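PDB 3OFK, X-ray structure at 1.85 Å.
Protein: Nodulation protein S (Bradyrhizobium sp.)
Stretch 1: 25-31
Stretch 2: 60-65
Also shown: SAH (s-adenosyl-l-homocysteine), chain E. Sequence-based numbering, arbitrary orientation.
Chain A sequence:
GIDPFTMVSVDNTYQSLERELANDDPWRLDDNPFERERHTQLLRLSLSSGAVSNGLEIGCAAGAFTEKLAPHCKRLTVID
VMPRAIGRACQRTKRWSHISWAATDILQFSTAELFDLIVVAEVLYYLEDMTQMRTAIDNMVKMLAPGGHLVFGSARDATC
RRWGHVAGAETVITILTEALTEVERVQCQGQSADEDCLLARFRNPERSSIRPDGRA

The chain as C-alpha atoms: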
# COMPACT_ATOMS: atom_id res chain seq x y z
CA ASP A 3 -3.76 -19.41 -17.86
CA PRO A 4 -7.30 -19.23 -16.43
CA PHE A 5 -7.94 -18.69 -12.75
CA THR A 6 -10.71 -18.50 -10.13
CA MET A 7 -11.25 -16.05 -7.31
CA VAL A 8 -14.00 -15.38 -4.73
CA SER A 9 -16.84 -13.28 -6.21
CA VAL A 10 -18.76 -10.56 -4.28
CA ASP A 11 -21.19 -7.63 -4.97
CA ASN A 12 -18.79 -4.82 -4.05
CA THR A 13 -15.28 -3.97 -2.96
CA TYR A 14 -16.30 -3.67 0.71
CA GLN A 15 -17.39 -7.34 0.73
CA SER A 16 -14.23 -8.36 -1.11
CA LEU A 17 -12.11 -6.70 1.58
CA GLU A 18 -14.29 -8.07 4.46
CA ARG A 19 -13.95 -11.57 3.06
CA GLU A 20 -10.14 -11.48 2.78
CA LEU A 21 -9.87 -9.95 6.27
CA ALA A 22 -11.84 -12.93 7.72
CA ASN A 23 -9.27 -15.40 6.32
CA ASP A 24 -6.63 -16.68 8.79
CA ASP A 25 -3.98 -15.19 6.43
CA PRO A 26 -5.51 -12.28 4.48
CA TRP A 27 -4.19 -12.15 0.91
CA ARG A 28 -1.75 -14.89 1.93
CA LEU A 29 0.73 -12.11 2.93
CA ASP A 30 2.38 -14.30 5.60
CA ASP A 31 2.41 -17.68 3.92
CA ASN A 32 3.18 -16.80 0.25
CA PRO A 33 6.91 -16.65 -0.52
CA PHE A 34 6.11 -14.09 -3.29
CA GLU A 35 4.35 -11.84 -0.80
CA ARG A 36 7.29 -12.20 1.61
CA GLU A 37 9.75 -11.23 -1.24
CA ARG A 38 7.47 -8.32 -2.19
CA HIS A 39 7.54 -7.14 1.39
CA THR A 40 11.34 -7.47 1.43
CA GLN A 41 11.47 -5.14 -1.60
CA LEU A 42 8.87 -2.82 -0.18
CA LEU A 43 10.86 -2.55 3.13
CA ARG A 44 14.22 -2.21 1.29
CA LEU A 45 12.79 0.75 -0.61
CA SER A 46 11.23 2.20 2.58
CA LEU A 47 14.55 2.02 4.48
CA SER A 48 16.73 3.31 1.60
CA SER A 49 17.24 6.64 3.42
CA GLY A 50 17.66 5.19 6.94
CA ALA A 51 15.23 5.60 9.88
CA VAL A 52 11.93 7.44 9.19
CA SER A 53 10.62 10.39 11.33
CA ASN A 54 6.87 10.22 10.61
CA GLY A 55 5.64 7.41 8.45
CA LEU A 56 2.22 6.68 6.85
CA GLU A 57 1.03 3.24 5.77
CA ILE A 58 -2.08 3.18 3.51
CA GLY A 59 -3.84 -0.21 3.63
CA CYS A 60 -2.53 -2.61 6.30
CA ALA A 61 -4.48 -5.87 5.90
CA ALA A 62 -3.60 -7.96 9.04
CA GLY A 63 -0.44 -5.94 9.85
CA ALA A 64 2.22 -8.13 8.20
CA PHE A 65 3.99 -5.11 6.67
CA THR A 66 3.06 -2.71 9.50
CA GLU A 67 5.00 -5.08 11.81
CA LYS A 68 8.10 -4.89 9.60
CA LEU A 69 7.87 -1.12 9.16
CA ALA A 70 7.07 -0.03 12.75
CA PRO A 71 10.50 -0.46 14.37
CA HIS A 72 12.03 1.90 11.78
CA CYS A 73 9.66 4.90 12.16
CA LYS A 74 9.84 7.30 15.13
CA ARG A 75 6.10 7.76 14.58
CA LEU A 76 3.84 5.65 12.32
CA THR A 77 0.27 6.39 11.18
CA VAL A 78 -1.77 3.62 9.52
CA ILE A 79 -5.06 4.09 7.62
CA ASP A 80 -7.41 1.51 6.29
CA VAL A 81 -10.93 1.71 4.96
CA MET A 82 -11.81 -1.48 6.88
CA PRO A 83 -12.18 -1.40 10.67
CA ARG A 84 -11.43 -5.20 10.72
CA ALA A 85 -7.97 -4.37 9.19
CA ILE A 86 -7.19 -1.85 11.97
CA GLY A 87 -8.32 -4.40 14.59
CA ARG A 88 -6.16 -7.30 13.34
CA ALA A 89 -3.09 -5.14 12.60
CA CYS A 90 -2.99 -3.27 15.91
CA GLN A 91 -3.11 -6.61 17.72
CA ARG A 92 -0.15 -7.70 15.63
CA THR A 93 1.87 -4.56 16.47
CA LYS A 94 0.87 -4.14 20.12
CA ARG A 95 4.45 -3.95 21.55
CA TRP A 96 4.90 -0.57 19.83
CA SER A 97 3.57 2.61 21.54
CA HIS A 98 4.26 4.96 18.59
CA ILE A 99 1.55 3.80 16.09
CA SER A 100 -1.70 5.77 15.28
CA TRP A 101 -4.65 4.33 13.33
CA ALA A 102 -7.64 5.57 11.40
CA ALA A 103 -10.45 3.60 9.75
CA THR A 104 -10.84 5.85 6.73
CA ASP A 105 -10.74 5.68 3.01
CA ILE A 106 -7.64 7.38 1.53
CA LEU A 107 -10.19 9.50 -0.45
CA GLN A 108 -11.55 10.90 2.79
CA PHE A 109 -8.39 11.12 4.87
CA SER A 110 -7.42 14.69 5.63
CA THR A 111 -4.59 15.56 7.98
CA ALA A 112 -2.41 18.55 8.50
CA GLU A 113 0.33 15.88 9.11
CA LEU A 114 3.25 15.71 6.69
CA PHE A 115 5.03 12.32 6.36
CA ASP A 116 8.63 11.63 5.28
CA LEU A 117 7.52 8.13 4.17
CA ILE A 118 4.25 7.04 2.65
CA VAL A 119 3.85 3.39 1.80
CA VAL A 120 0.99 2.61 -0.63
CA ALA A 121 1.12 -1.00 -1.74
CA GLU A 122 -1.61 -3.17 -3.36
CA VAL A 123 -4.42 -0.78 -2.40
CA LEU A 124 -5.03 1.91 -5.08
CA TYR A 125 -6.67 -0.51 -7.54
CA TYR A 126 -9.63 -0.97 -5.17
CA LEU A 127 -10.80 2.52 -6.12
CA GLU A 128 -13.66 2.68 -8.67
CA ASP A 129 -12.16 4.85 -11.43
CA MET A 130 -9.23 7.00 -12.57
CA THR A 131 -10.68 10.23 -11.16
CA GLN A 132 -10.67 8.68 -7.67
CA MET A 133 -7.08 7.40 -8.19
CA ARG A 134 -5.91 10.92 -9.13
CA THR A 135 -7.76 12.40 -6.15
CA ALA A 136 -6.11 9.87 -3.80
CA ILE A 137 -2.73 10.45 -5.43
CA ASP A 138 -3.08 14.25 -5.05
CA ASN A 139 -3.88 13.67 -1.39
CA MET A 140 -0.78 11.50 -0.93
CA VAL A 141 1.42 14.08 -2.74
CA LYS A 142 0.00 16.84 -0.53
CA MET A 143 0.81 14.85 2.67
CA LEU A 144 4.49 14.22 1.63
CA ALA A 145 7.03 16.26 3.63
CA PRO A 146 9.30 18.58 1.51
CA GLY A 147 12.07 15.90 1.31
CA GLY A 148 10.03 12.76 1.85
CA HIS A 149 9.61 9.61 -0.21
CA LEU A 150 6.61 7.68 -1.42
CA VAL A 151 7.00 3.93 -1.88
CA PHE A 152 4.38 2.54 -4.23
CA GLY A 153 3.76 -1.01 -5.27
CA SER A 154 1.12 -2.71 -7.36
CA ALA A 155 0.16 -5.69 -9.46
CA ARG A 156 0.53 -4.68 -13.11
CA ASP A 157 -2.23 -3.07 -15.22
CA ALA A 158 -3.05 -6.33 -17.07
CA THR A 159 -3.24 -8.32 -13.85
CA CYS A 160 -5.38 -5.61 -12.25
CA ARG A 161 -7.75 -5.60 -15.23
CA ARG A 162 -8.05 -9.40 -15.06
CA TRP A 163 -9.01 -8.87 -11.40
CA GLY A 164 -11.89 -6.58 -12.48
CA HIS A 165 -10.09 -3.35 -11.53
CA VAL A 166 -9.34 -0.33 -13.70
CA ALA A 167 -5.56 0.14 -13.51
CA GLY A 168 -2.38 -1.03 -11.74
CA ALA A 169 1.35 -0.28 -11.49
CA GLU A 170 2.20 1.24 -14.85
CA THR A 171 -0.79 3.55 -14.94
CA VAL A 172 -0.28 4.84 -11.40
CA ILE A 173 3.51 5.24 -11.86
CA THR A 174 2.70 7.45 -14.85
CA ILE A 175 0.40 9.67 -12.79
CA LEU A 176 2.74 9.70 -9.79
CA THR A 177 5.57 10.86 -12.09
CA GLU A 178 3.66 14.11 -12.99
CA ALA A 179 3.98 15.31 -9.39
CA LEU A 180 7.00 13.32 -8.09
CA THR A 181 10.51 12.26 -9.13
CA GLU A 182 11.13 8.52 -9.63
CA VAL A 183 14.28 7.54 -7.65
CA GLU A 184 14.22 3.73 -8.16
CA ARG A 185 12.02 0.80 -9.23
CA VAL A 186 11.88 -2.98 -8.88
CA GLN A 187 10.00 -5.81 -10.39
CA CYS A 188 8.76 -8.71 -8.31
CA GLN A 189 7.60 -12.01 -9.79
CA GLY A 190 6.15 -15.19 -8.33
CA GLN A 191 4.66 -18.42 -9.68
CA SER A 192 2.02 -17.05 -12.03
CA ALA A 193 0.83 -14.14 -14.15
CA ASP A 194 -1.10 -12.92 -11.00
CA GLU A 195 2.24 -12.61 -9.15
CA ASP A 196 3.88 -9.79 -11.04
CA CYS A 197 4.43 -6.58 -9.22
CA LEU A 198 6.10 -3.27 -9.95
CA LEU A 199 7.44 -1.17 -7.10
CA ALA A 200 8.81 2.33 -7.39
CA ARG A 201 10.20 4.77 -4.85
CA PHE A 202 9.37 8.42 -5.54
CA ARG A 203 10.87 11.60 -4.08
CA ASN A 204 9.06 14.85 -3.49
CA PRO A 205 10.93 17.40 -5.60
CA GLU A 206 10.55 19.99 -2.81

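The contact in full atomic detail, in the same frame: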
# COMPACT_ATOMS: atom_id res chain seq x y z
N ASP A 25 -5.11 -15.93 7.01
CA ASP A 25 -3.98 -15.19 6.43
C ASP A 25 -4.52 -14.35 5.27
O ASP A 25 -4.61 -14.84 4.14
CB ASP A 25 -2.91 -16.19 5.96
CG ASP A 25 -1.65 -15.52 5.39
OD1 ASP A 25 -1.35 -14.35 5.68
OD2 ASP A 25 -0.93 -16.22 4.63
N PRO A 26 -4.93 -13.10 5.55
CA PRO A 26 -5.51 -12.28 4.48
C PRO A 26 -4.55 -12.08 3.34
O PRO A 26 -3.38 -11.73 3.57
CB PRO A 26 -5.82 -10.97 5.18
CG PRO A 26 -6.12 -11.39 6.60
CD PRO A 26 -5.05 -12.43 6.86
N TRP A 27 -5.02 -12.30 2.12
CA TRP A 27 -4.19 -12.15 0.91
C TRP A 27 -2.95 -13.06 0.88
O TRP A 27 -2.04 -12.88 0.05
CB TRP A 27 -3.79 -10.68 0.72
CG TRP A 27 -4.92 -9.80 0.30
CD1 TRP A 27 -5.35 -9.57 -0.98
CD2 TRP A 27 -5.76 -9.03 1.15
NE1 TRP A 27 -6.41 -8.72 -0.97
CE2 TRP A 27 -6.68 -8.36 0.33
CE3 TRP A 27 -5.84 -8.86 2.54
CZ2 TRP A 27 -7.66 -7.50 0.85
CZ3 TRP A 27 -6.79 -7.99 3.05
CH2 TRP A 27 -7.69 -7.32 2.20
N ARG A 28 -2.93 -14.05 1.76
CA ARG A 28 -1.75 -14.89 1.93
C ARG A 28 -0.42 -14.14 2.16
O ARG A 28 0.65 -14.64 1.81
CB ARG A 28 -1.63 -15.91 0.77
CG ARG A 28 -1.95 -17.33 1.19
CD ARG A 28 -1.33 -18.32 0.19
NE ARG A 28 -1.78 -18.05 -1.18
CZ ARG A 28 -1.09 -18.31 -2.29
NH1 ARG A 28 0.12 -18.86 -2.23
NH2 ARG A 28 -1.61 -18.02 -3.49
N LEU A 29 -0.47 -12.96 2.77
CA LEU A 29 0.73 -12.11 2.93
C LEU A 29 1.79 -12.71 3.85
O LEU A 29 2.99 -12.34 3.77
CB LEU A 29 0.34 -10.71 3.44
CG LEU A 29 -0.56 -9.91 2.49
CD1 LEU A 29 -1.17 -8.71 3.20
CD2 LEU A 29 0.15 -9.48 1.23
N ASP A 30 1.39 -13.61 4.75
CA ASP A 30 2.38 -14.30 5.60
C ASP A 30 2.95 -15.54 4.96
O ASP A 30 4.16 -15.77 5.01
CB ASP A 30 1.83 -14.61 6.99
CG ASP A 30 1.84 -13.38 7.88
OD1 ASP A 30 2.89 -12.71 7.98
OD2 ASP A 30 0.77 -13.05 8.44
N ASP A 31 2.08 -16.33 4.34
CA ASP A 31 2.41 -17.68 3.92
C ASP A 31 2.93 -17.78 2.48
O ASP A 31 3.49 -18.82 2.13
CB ASP A 31 1.20 -18.60 4.10
CG ASP A 31 0.82 -18.78 5.57
OD1 ASP A 31 1.64 -19.32 6.34
OD2 ASP A 31 -0.29 -18.38 5.97
N CYS A 60 -3.40 -1.80 5.44
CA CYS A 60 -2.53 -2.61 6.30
C CYS A 60 -2.87 -4.08 6.38
O CYS A 60 -2.12 -4.85 7.01
CB CYS A 60 -2.57 -2.05 7.75
SG CYS A 60 -4.21 -1.95 8.55
N ALA A 61 -3.97 -4.50 5.76
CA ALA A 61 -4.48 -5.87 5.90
C ALA A 61 -4.37 -6.28 7.36
O ALA A 61 -4.82 -5.52 8.23
CB ALA A 61 -3.73 -6.85 4.99
N ALA A 62 -3.76 -7.45 7.66
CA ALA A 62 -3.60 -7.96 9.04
C ALA A 62 -2.32 -7.49 9.75
O ALA A 62 -2.01 -7.98 10.81
CB ALA A 62 -3.69 -9.48 9.09
N GLY A 63 -1.60 -6.55 9.17
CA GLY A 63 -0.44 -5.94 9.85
C GLY A 63 0.90 -6.56 9.52
O GLY A 63 1.88 -6.24 10.17
N ALA A 64 0.94 -7.46 8.53
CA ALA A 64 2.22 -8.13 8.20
C ALA A 64 3.31 -7.13 7.85
O ALA A 64 4.45 -7.26 8.34
CB ALA A 64 2.06 -9.17 7.10
N PHE A 65 3.00 -6.12 7.02
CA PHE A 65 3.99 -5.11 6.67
C PHE A 65 4.14 -4.04 7.75
O PHE A 65 5.26 -3.60 8.01
CB PHE A 65 3.74 -4.47 5.29
CG PHE A 65 4.91 -3.64 4.83
CD1 PHE A 65 6.02 -4.25 4.25
CD2 PHE A 65 4.94 -2.28 5.05
CE1 PHE A 65 7.13 -3.51 3.88
CE2 PHE A 65 6.02 -1.53 4.66
CZ PHE A 65 7.15 -2.17 4.07
N SAH E . -0.23 -2.58 1.97
CA SAH E . -0.29 -3.94 2.48
CB SAH E . -1.73 -4.45 2.44
CG SAH E . -2.41 -4.66 1.10
SD SAH E . -4.04 -5.48 1.18
C SAH E . 0.64 -4.92 1.75
O SAH E . 1.16 -4.63 0.67
OXT SAH E . 0.89 -6.03 2.24
C5' SAH E . -5.01 -3.97 0.87
C4' SAH E . -5.48 -3.16 2.06
O4' SAH E . -5.98 -1.91 1.59
C3' SAH E . -6.59 -3.81 2.88
O3' SAH E . -6.32 -3.67 4.28
C2' SAH E . -7.83 -3.01 2.46
O2' SAH E . -8.81 -2.98 3.47
C1' SAH E . -7.23 -1.66 2.22
N9 SAH E . -7.98 -0.69 1.39
C8 SAH E . -8.69 -0.94 0.25
N7 SAH E . -9.17 0.23 -0.22
C5 SAH E . -8.78 1.22 0.60
C6 SAH E . -8.99 2.60 0.51
N6 SAH E . -9.79 3.08 -0.49
N1 SAH E . -8.46 3.40 1.49
C2 SAH E . -7.70 2.84 2.51
N3 SAH E . -7.47 1.47 2.56
C4 SAH E . -8.00 0.67 1.61

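The most unusual feature of this contact is that a bound ligand, S-adenosyl-L-homocysteine, touches both stretches, meeting Ala61 on one and Trp27 and Leu29 on the other. Ala61 engages the ligand through its backbone, N donating a hydrogen bond to SAH O3' (2.9 Å, N-H...acceptor angle 139°), while its methyl group faces stretch 1. There Ala61 CB lies 3.6 Å from Leu29 CD1 and 3.8 Å from Trp27 CZ3. The same two residues also reach the ligand: SAH SD lies over one face of the Trp27 ring, and Leu29 CD1 is 3.5 Å from SAH OXT.

No hydrogen bond joins the stretches, so the 247 Å² buried between them reflects packing. Pro26 CD meets Ala62 CB at 3.9 Å, and Leu29 CB approaches Ala64 CB more loosely, at 4.3 Å. The one acidic side chain in contact, Asp30, places OD1 3.7 Å from Ala64 CB; both its carboxylate oxygens are hydrogen-bonded elsewhere in the structure.

Each stretch is braced internally. A type II' turn from Cys60 to Gly63, closed by Gly63 N to Cys60 O (2.8 Å), carries Ala61 at phi/psi 43/-129; the CA-to-CB bonds of Ala61 and Ala62 both point toward stretch 1. Within stretch 1, Asp25 OD1 accepts from Asp30 N and Asp25 OD2 from Asp31 N, both at 3.0 Å, tying together the ends of the stretch.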